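Local coordinates for protein carbohydrate kinase, FGGY (Rhodospirillum rubrum, PDB 3IFR) that probably phosphorylates D-xylulose at the expense of ATP, as a sugar kinase of the FGGY family with the actin-like ATPase fold, at residues M85-V89 with N180-G185; V114-R118 with G133-Q137; A128-N132 with E184-L190. One frame throughout, in Å; residues are numbered along the deposited sequence.

Contact 1: M85-V89 with N180-G185; sequences MLPAV and NWALEG
The indole of Trp181 reaches from helix 179-185 to the loop 85-89, which leaves the end of strand 77-84, a strand of the six-stranded mixed sheet in the N-terminal, actin-like domain of this FGGY kinase. The indole side is buried and fixed by a directed bond. Trp181 holds its CG anti to the main-chain nitrogen (chi1 -179°), which brings the ring up to the loop, and Trp181 NE1 donates to Ala88 O at 2.8 Å in a nearly straight bond. The acceptor lies in the ring plane and the donor in the carbonyl plane, which fixes the turn of the indole. Pro87, entered through a cis peptide, sets its CB 4.0 Å from Trp181 CD1, while Leu86 CB comes to the ring's edge. Val139 of helix 139-149 touches both Pro87 and Trp181, and Asp165 also meets the indole.

The side at Glu184 is partly exposed and held by van der Waals contact alone. This side chain crosses those of Leu86 and Pro87 at about a right angle, with OE1 and OE2 near Leu86 CG and CD1, and OE1 also near Pro87 CD. The carboxylate lies close to Asp287 and to a bound phosphate, probably from the crystallisation liquor. Here Pro87 CG rests 3.7 Å from Glu184 CB, and Leu86 CD1 lies equally near Glu184 OE2.

Contact 2: V114-R118 with G133-Q137; sequences VAELR and GVTQQ
Val114 and Arg118, one turn apart on helix 111-120, face the loop 133-137 around the backbone of Val134 and Thr135. Arg118 is the side chain to follow. Arg118 CB starts off beside the loop, 4.3 Å from Val134 CG1, and the chain then bends at chi2 (128°) and again at chi3, bringing the guanidinium to Val114 and NH1 to Val134 O. Arg118 CD makes the closer carbon contact, lying 4.0 Å from Val134 CG1 and nearly as close to the CB of the same valine. Beyond NE the Arg118 guanidinium turns one face to its own helix: Val114 CG1 sits 3.8 Å above the plane, over its centre. At the end Arg118 NH1 comes within 3.0 Å of Val134 O. The N-H points poorly at the oxygen, with an angle of 121°, and the bond is weak.

The loop joins helix 123-130 to helix 139-149, and the contact ties this loop between two helices of the N-terminal domain back onto helix 111-120. Its inner part is apolar. Val134 directs its CG1, anti to the backbone N (chi1 -179°), at the helix, where it meets Leu117 CB at 3.9 Å; Phe126 and Ser123 of helix 123-130 also touch this valine. Leu117 packs against helix 139-149 as well, on Thr140, Ala141 and Arg144.

At the other end of the contact, Val114 CG2 presses on the peptide between Thr135 and Gln136, only 3.2 Å from Gln136 N, and also touches Gln136 CG at 3.5 Å. The CB of Thr135 points away from the helix, and its hydroxyl is used within the loop: Thr135 OG1 accepts from Gln137 N at 3.1 Å, closing an ST turn.

Contact 3: A128-N132 with E184-L190; sequences ARTGN and EGGFIDL
Arg129 meets the strand 188-189 and the residue after it with both its backbone and its side chain. Arg129 O, near the end of helix 123-130, accepts from Leu190 N at 3.0 Å, the donor lying almost on the extension of the carbonyl bond. The Arg129 side chain runs extended from CG to NE, and Arg129 NE makes a salt bridge with Asp189 OD1 at 2.8 Å. NE alone meets OD1, on its anti side and well out of the carboxylate plane, and the guanidinium and carboxylate planes stand 78° apart. The far end of the guanidinium has another acid, since NH2 pairs with Asp198. With an alanine in place of Arg129, Asp189 would probably lose the charge that faces OD1, and Asp198 would be left without this partner.

Ile188 O receives a CA-H...O contact from Thr130 CA at 3.5 Å. Thr130 OG1 accepts from Asn132 N at 3.0 Å, an ST turn across Gly131, and bonds also to Phe126 O one turn back. Gly131 has positive phi, and a CB there would clash with Leu190 CD2, which already lies 3.6 Å from Gly131 N.

Water serves the other end of the contact. One molecule donates both to Asn132 OD1 at 3.0 Å and to Glu184 O at 2.8 Å, joining a loop side chain to the last turn of helix 179-185. Asn132 ND2 donates to Leu286 O.

The helix bearing Glu184 closes in a Schellman motif at Gly186, after which the chain turns into strand 188-189, paired antiparallel with 194-195. The end of helix 123-130 thus lies against that short hairpin, with helix 197-201 flanking Arg129 through Leu199, while Phe187 packs on helix 139-149.

All three contacts belong to the N-terminal domain, but at different depths. Contact 1 is buried, its centre about 11 Å from that of the chain, and relies on an indole and apolar groups; contacts 2 and 3, about 20 and 17 Å out, are only partly buried and bring in arginines, one with a weak backbone bond and one with salt bridges. Contacts 1 and 3 share helix 179-185 and its Glu184, and Ala182 CB touches Ile188 CD1 between them. Contacts 2 and 3 adjoin in sequence at Asn132 and Gly133 without otherwise touching. Contact 2 meets contact 1 where Pro87 CG packs 3.6 Å from Gln137 O.

Contact 1: M85-V89 with N180-G185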
loop_
_atom_site.group_PDB
_atom_site.type_symbol
_atom_site.label_atom_id
_atom_site.label_comp_id
_atom_site.label_asym_id
_atom_site.label_seq_id
_atom_site.Cartn_x
_atom_site.Cartn_y
_atom_site.Cartn_z
HETATM N N MSE A 85 7.092 4.378 1.530
HETATM C CA MSE A 85 6.794 2.997 1.915
HETATM C C MSE A 85 6.878 2.786 3.448
HETATM O O MSE A 85 7.581 3.507 4.147
HETATM C CB MSE A 85 7.679 2.034 1.126
HETATM C CG MSE A 85 9.007 1.667 1.792
HETATM SE SE MSE A 85 10.354 3.099 2.088
HETATM C CE MSE A 85 11.270 3.171 0.323
ATOM N N LEU A 86 6.140 1.814 3.964
ATOM C CA LEU A 86 6.205 1.475 5.388
ATOM C C LEU A 86 5.825 -0.006 5.583
ATOM O O LEU A 86 5.268 -0.646 4.680
ATOM C CB LEU A 86 5.241 2.371 6.217
ATOM C CG LEU A 86 3.722 2.142 6.105
ATOM C CD1 LEU A 86 2.929 2.908 7.177
ATOM C CD2 LEU A 86 3.201 2.509 4.701
ATOM N N PRO A 87 6.152 -0.561 6.750
ATOM C CA PRO A 87 7.037 0.100 7.720
ATOM C C PRO A 87 8.496 -0.172 7.358
ATOM O O PRO A 87 8.904 -1.338 7.277
ATOM C CB PRO A 87 6.708 -0.597 9.032
ATOM C CG PRO A 87 5.522 -1.498 8.753
ATOM C CD PRO A 87 5.534 -1.775 7.291
ATOM N N ALA A 88 9.268 0.883 7.095
ATOM C CA ALA A 88 10.675 0.711 6.882
ATOM C C ALA A 88 11.239 0.796 8.290
ATOM O O ALA A 88 10.610 1.375 9.194
ATOM C CB ALA A 88 11.222 1.811 5.995
ATOM N N VAL A 89 12.390 0.178 8.501
ATOM C CA VAL A 89 13.064 0.257 9.783
ATOM C C VAL A 89 14.369 1.005 9.608
ATOM O O VAL A 89 15.300 0.510 8.964
ATOM C CB VAL A 89 13.362 -1.141 10.346
ATOM C CG1 VAL A 89 14.244 -1.055 11.593
ATOM C CG2 VAL A 89 12.049 -1.900 10.641
ATOM N N ASN A 180 0.676 5.651 11.736
ATOM C CA ASN A 180 0.502 4.459 10.930
ATOM C C ASN A 180 1.786 3.610 10.862
ATOM O O ASN A 180 1.731 2.384 10.792
ATOM C CB ASN A 180 0.009 4.850 9.537
ATOM C CG ASN A 180 -1.527 4.861 9.425
ATOM O OD1 ASN A 180 -2.224 3.988 9.979
ATOM N ND2 ASN A 180 -2.049 5.831 8.677
ATOM N N TRP A 181 2.938 4.276 10.856
ATOM C CA TRP A 181 4.187 3.554 10.983
ATOM C C TRP A 181 4.165 2.746 12.311
ATOM O O TRP A 181 4.459 1.532 12.330
ATOM C CB TRP A 181 5.387 4.510 10.895
ATOM C CG TRP A 181 6.670 3.805 10.998
ATOM C CD1 TRP A 181 7.386 3.248 9.972
ATOM C CD2 TRP A 181 7.408 3.537 12.196
ATOM N NE1 TRP A 181 8.516 2.647 10.468
ATOM C CE2 TRP A 181 8.555 2.813 11.828
ATOM C CE3 TRP A 181 7.209 3.842 13.555
ATOM C CZ2 TRP A 181 9.498 2.374 12.770
ATOM C CZ3 TRP A 181 8.139 3.424 14.477
ATOM C CH2 TRP A 181 9.264 2.687 14.090
ATOM N N ALA A 182 3.770 3.406 13.405
ATOM C CA ALA A 182 3.745 2.761 14.706
ATOM C C ALA A 182 2.700 1.625 14.816
ATOM O O ALA A 182 2.933 0.600 15.460
ATOM C CB ALA A 182 3.554 3.814 15.813
ATOM N N LEU A 183 1.558 1.803 14.177
ATOM C CA LEU A 183 0.501 0.802 14.146
ATOM C C LEU A 183 0.884 -0.387 13.256
ATOM O O LEU A 183 0.840 -1.543 13.680
ATOM C CB LEU A 183 -0.761 1.453 13.589
ATOM C CG LEU A 183 -2.169 1.114 14.091
ATOM C CD1 LEU A 183 -3.185 0.957 12.880
ATOM C CD2 LEU A 183 -2.207 -0.078 14.996
ATOM N N GLU A 184 1.254 -0.134 12.010
ATOM C CA GLU A 184 1.691 -1.257 11.210
ATOM C C GLU A 184 2.849 -1.910 11.931
ATOM O O GLU A 184 2.952 -3.125 11.968
ATOM C CB GLU A 184 2.069 -0.840 9.783
ATOM C CG GLU A 184 0.847 -0.364 8.996
ATOM C CD GLU A 184 1.037 -0.425 7.514
ATOM O OE1 GLU A 184 1.885 -1.180 7.017
ATOM O OE2 GLU A 184 0.315 0.283 6.841
ATOM N N GLY A 185 3.682 -1.086 12.556
ATOM C CA GLY A 185 4.882 -1.549 13.220
ATOM C C GLY A 185 4.723 -2.407 14.473
ATOM O O GLY A 185 5.653 -3.122 14.829
#

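Contact 2: V114-R118 with G133-Q137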
loop_
_atom_site.group_PDB
_atom_site.type_symbol
_atom_site.label_atom_id
_atom_site.label_comp_id
_atom_site.label_asym_id
_atom_site.label_seq_id
_atom_site.Cartn_x
_atom_site.Cartn_y
_atom_site.Cartn_z
ATOM N N VAL A 114 9.895 -14.142 14.212
ATOM C CA VAL A 114 8.465 -14.124 14.072
ATOM C C VAL A 114 7.929 -15.347 14.790
ATOM O O VAL A 114 7.003 -15.254 15.621
ATOM C CB VAL A 114 8.029 -14.118 12.584
ATOM C CG1 VAL A 114 6.629 -14.707 12.453
ATOM C CG2 VAL A 114 8.089 -12.691 12.023
ATOM N N ALA A 115 8.542 -16.490 14.505
ATOM C CA ALA A 115 8.207 -17.702 15.258
ATOM C C ALA A 115 8.276 -17.534 16.809
ATOM O O ALA A 115 7.355 -17.962 17.509
ATOM C CB ALA A 115 9.019 -18.901 14.760
ATOM N N GLU A 116 9.329 -16.896 17.340
ATOM C CA GLU A 116 9.408 -16.662 18.782
ATOM C C GLU A 116 8.299 -15.758 19.263
ATOM O O GLU A 116 7.654 -16.042 20.258
ATOM C CB GLU A 116 10.747 -16.041 19.201
ATOM C CG GLU A 116 11.925 -16.599 18.482
ATOM C CD GLU A 116 13.208 -15.993 18.961
ATOM O OE1 GLU A 116 13.701 -15.041 18.302
ATOM O OE2 GLU A 116 13.719 -16.451 20.016
ATOM N N LEU A 117 8.116 -14.639 18.578
ATOM C CA LEU A 117 7.079 -13.685 18.944
ATOM C C LEU A 117 5.761 -14.425 19.023
ATOM O O LEU A 117 5.013 -14.343 20.000
ATOM C CB LEU A 117 6.988 -12.561 17.895
ATOM C CG LEU A 117 8.092 -11.528 18.071
ATOM C CD1 LEU A 117 8.125 -10.540 16.918
ATOM C CD2 LEU A 117 7.938 -10.855 19.441
ATOM N N ARG A 118 5.483 -15.150 17.959
ATOM C CA ARG A 118 4.249 -15.921 17.881
ATOM C C ARG A 118 4.138 -16.929 19.042
ATOM O O ARG A 118 3.062 -17.136 19.571
ATOM C CB ARG A 118 4.180 -16.601 16.526
ATOM C CG ARG A 118 2.851 -16.730 16.027
ATOM C CD ARG A 118 2.770 -16.181 14.651
ATOM N NE ARG A 118 3.336 -17.091 13.679
ATOM C CZ ARG A 118 3.373 -16.828 12.380
ATOM N NH1 ARG A 118 2.868 -15.683 11.936
ATOM N NH2 ARG A 118 3.915 -17.701 11.528
ATOM N N GLY A 133 -1.063 -8.255 12.312
ATOM C CA GLY A 133 -0.719 -9.584 12.758
ATOM C C GLY A 133 0.739 -9.715 13.143
ATOM O O GLY A 133 1.567 -8.846 12.850
ATOM N N VAL A 134 1.060 -10.814 13.814
ATOM C CA VAL A 134 2.428 -11.117 14.114
ATOM C C VAL A 134 3.127 -11.602 12.861
ATOM O O VAL A 134 2.963 -12.736 12.446
ATOM C CB VAL A 134 2.520 -12.162 15.153
ATOM C CG1 VAL A 134 3.992 -12.412 15.434
ATOM C CG2 VAL A 134 1.836 -11.666 16.413
ATOM N N THR A 135 3.888 -10.720 12.233
ATOM C CA THR A 135 4.514 -11.050 10.960
ATOM C C THR A 135 5.907 -10.402 10.877
ATOM O O THR A 135 6.270 -9.596 11.748
ATOM C CB THR A 135 3.616 -10.644 9.710
ATOM O OG1 THR A 135 3.712 -9.232 9.436
ATOM C CG2 THR A 135 2.137 -11.021 9.911
ATOM N N GLN A 136 6.674 -10.760 9.844
ATOM C CA GLN A 136 7.955 -10.117 9.598
ATOM C C GLN A 136 7.813 -8.638 9.271
ATOM O O GLN A 136 8.779 -7.934 9.219
ATOM C CB GLN A 136 8.710 -10.778 8.453
ATOM C CG GLN A 136 9.086 -12.217 8.697
ATOM C CD GLN A 136 10.120 -12.720 7.690
ATOM O OE1 GLN A 136 9.965 -13.819 7.119
ATOM N NE2 GLN A 136 11.176 -11.912 7.453
ATOM N N GLN A 137 6.610 -8.148 9.035
ATOM C CA GLN A 137 6.503 -6.738 8.725
ATOM C C GLN A 137 6.526 -5.862 9.984
ATOM O O GLN A 137 6.816 -4.672 9.926
ATOM C CB GLN A 137 5.255 -6.514 7.924
ATOM C CG GLN A 137 5.481 -5.684 6.730
ATOM C CD GLN A 137 4.828 -6.305 5.518
ATOM O OE1 GLN A 137 5.425 -7.170 4.860
ATOM N NE2 GLN A 137 3.587 -5.890 5.224
#

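Contact 3: A128-N132 with E184-L190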
loop_
_atom_site.group_PDB
_atom_site.type_symbol
_atom_site.label_atom_id
_atom_site.label_comp_id
_atom_site.label_asym_id
_atom_site.label_seq_id
_atom_site.Cartn_x
_atom_site.Cartn_y
_atom_site.Cartn_z
ATOM N N ALA A 128 -5.914 -8.358 17.595
ATOM C CA ALA A 128 -7.073 -7.576 18.063
ATOM C C ALA A 128 -6.624 -6.295 18.720
ATOM O O ALA A 128 -7.392 -5.381 18.940
ATOM C CB ALA A 128 -7.910 -8.371 19.053
ATOM N N ARG A 129 -5.371 -6.233 19.070
ATOM C CA ARG A 129 -4.943 -5.092 19.827
ATOM C C ARG A 129 -4.371 -4.010 18.922
ATOM O O ARG A 129 -4.642 -2.830 19.103
ATOM C CB ARG A 129 -3.904 -5.548 20.827
ATOM C CG ARG A 129 -3.369 -4.476 21.659
ATOM C CD ARG A 129 -2.997 -5.124 22.943
ATOM N NE ARG A 129 -2.637 -4.139 23.924
ATOM C CZ ARG A 129 -1.431 -4.054 24.453
ATOM N NH1 ARG A 129 -0.500 -4.920 24.089
ATOM N NH2 ARG A 129 -1.174 -3.122 25.353
ATOM N N THR A 130 -3.551 -4.417 17.966
ATOM C CA THR A 130 -2.873 -3.479 17.106
ATOM C C THR A 130 -3.533 -3.474 15.725
ATOM O O THR A 130 -3.124 -2.726 14.844
ATOM C CB THR A 130 -1.468 -3.953 16.880
ATOM O OG1 THR A 130 -1.541 -5.143 16.088
ATOM C CG2 THR A 130 -0.821 -4.300 18.206
ATOM N N GLY A 131 -4.520 -4.345 15.539
ATOM C CA GLY A 131 -5.153 -4.527 14.248
ATOM C C GLY A 131 -4.228 -5.020 13.146
ATOM O O GLY A 131 -4.567 -4.967 11.970
ATOM N N ASN A 132 -3.063 -5.507 13.531
ATOM C CA ASN A 132 -2.074 -6.048 12.594
ATOM C C ASN A 132 -1.513 -7.342 13.167
ATOM O O ASN A 132 -1.498 -7.504 14.384
ATOM C CB ASN A 132 -0.954 -5.046 12.406
ATOM C CG ASN A 132 -1.375 -3.895 11.549
ATOM O OD1 ASN A 132 -1.124 -3.886 10.341
ATOM N ND2 ASN A 132 -2.094 -2.937 12.146
ATOM N N GLU A 184 1.254 -0.134 12.010
ATOM C CA GLU A 184 1.691 -1.257 11.210
ATOM C C GLU A 184 2.849 -1.910 11.931
ATOM O O GLU A 184 2.952 -3.125 11.968
ATOM C CB GLU A 184 2.069 -0.840 9.783
ATOM C CG GLU A 184 0.847 -0.364 8.996
ATOM C CD GLU A 184 1.037 -0.425 7.514
ATOM O OE1 GLU A 184 1.885 -1.180 7.017
ATOM O OE2 GLU A 184 0.315 0.283 6.841
ATOM N N GLY A 185 3.682 -1.086 12.556
ATOM C CA GLY A 185 4.882 -1.549 13.220
ATOM C C GLY A 185 4.723 -2.407 14.473
ATOM O O GLY A 185 5.653 -3.122 14.829
ATOM N N GLY A 186 3.586 -2.314 15.169
ATOM C CA GLY A 186 3.324 -3.160 16.329
ATOM C C GLY A 186 3.392 -2.381 17.619
ATOM O O GLY A 186 3.340 -2.960 18.692
ATOM N N PHE A 187 3.471 -1.061 17.545
ATOM C CA PHE A 187 3.627 -0.305 18.772
ATOM C C PHE A 187 2.370 0.332 19.345
ATOM O O PHE A 187 2.364 0.767 20.513
ATOM C CB PHE A 187 4.696 0.764 18.604
ATOM C CG PHE A 187 6.036 0.221 18.209
ATOM C CD1 PHE A 187 6.526 -0.943 18.787
ATOM C CD2 PHE A 187 6.822 0.877 17.261
ATOM C CE1 PHE A 187 7.769 -1.459 18.411
ATOM C CE2 PHE A 187 8.099 0.374 16.910
ATOM C CZ PHE A 187 8.552 -0.791 17.490
ATOM N N ILE A 188 1.307 0.399 18.554
ATOM C CA ILE A 188 0.106 1.103 19.000
ATOM C C ILE A 188 -1.071 0.188 19.334
ATOM O O ILE A 188 -1.348 -0.769 18.615
ATOM C CB ILE A 188 -0.358 2.138 17.975
ATOM C CG1 ILE A 188 0.612 3.317 17.980
ATOM C CG2 ILE A 188 -1.784 2.601 18.297
ATOM C CD1 ILE A 188 0.400 4.248 16.841
ATOM N N ASP A 189 -1.735 0.502 20.444
ATOM C CA ASP A 189 -3.006 -0.091 20.831
ATOM C C ASP A 189 -4.134 0.742 20.237
ATOM O O ASP A 189 -4.256 1.919 20.560
ATOM C CB ASP A 189 -3.139 -0.066 22.359
ATOM C CG ASP A 189 -4.315 -0.883 22.860
ATOM O OD1 ASP A 189 -4.077 -1.809 23.641
ATOM O OD2 ASP A 189 -5.466 -0.630 22.452
ATOM N N LEU A 190 -4.924 0.123 19.351
ATOM C CA LEU A 190 -6.117 0.728 18.742
ATOM C C LEU A 190 -6.987 1.387 19.799
ATOM O O LEU A 190 -7.368 2.548 19.655
ATOM C CB LEU A 190 -6.948 -0.347 18.053
ATOM C CG LEU A 190 -6.998 -0.489 16.527
ATOM C CD1 LEU A 190 -5.839 0.186 15.817
ATOM C CD2 LEU A 190 -7.112 -1.979 16.132
HETATM O O HOH W 1 1.756 -4.832 10.109
#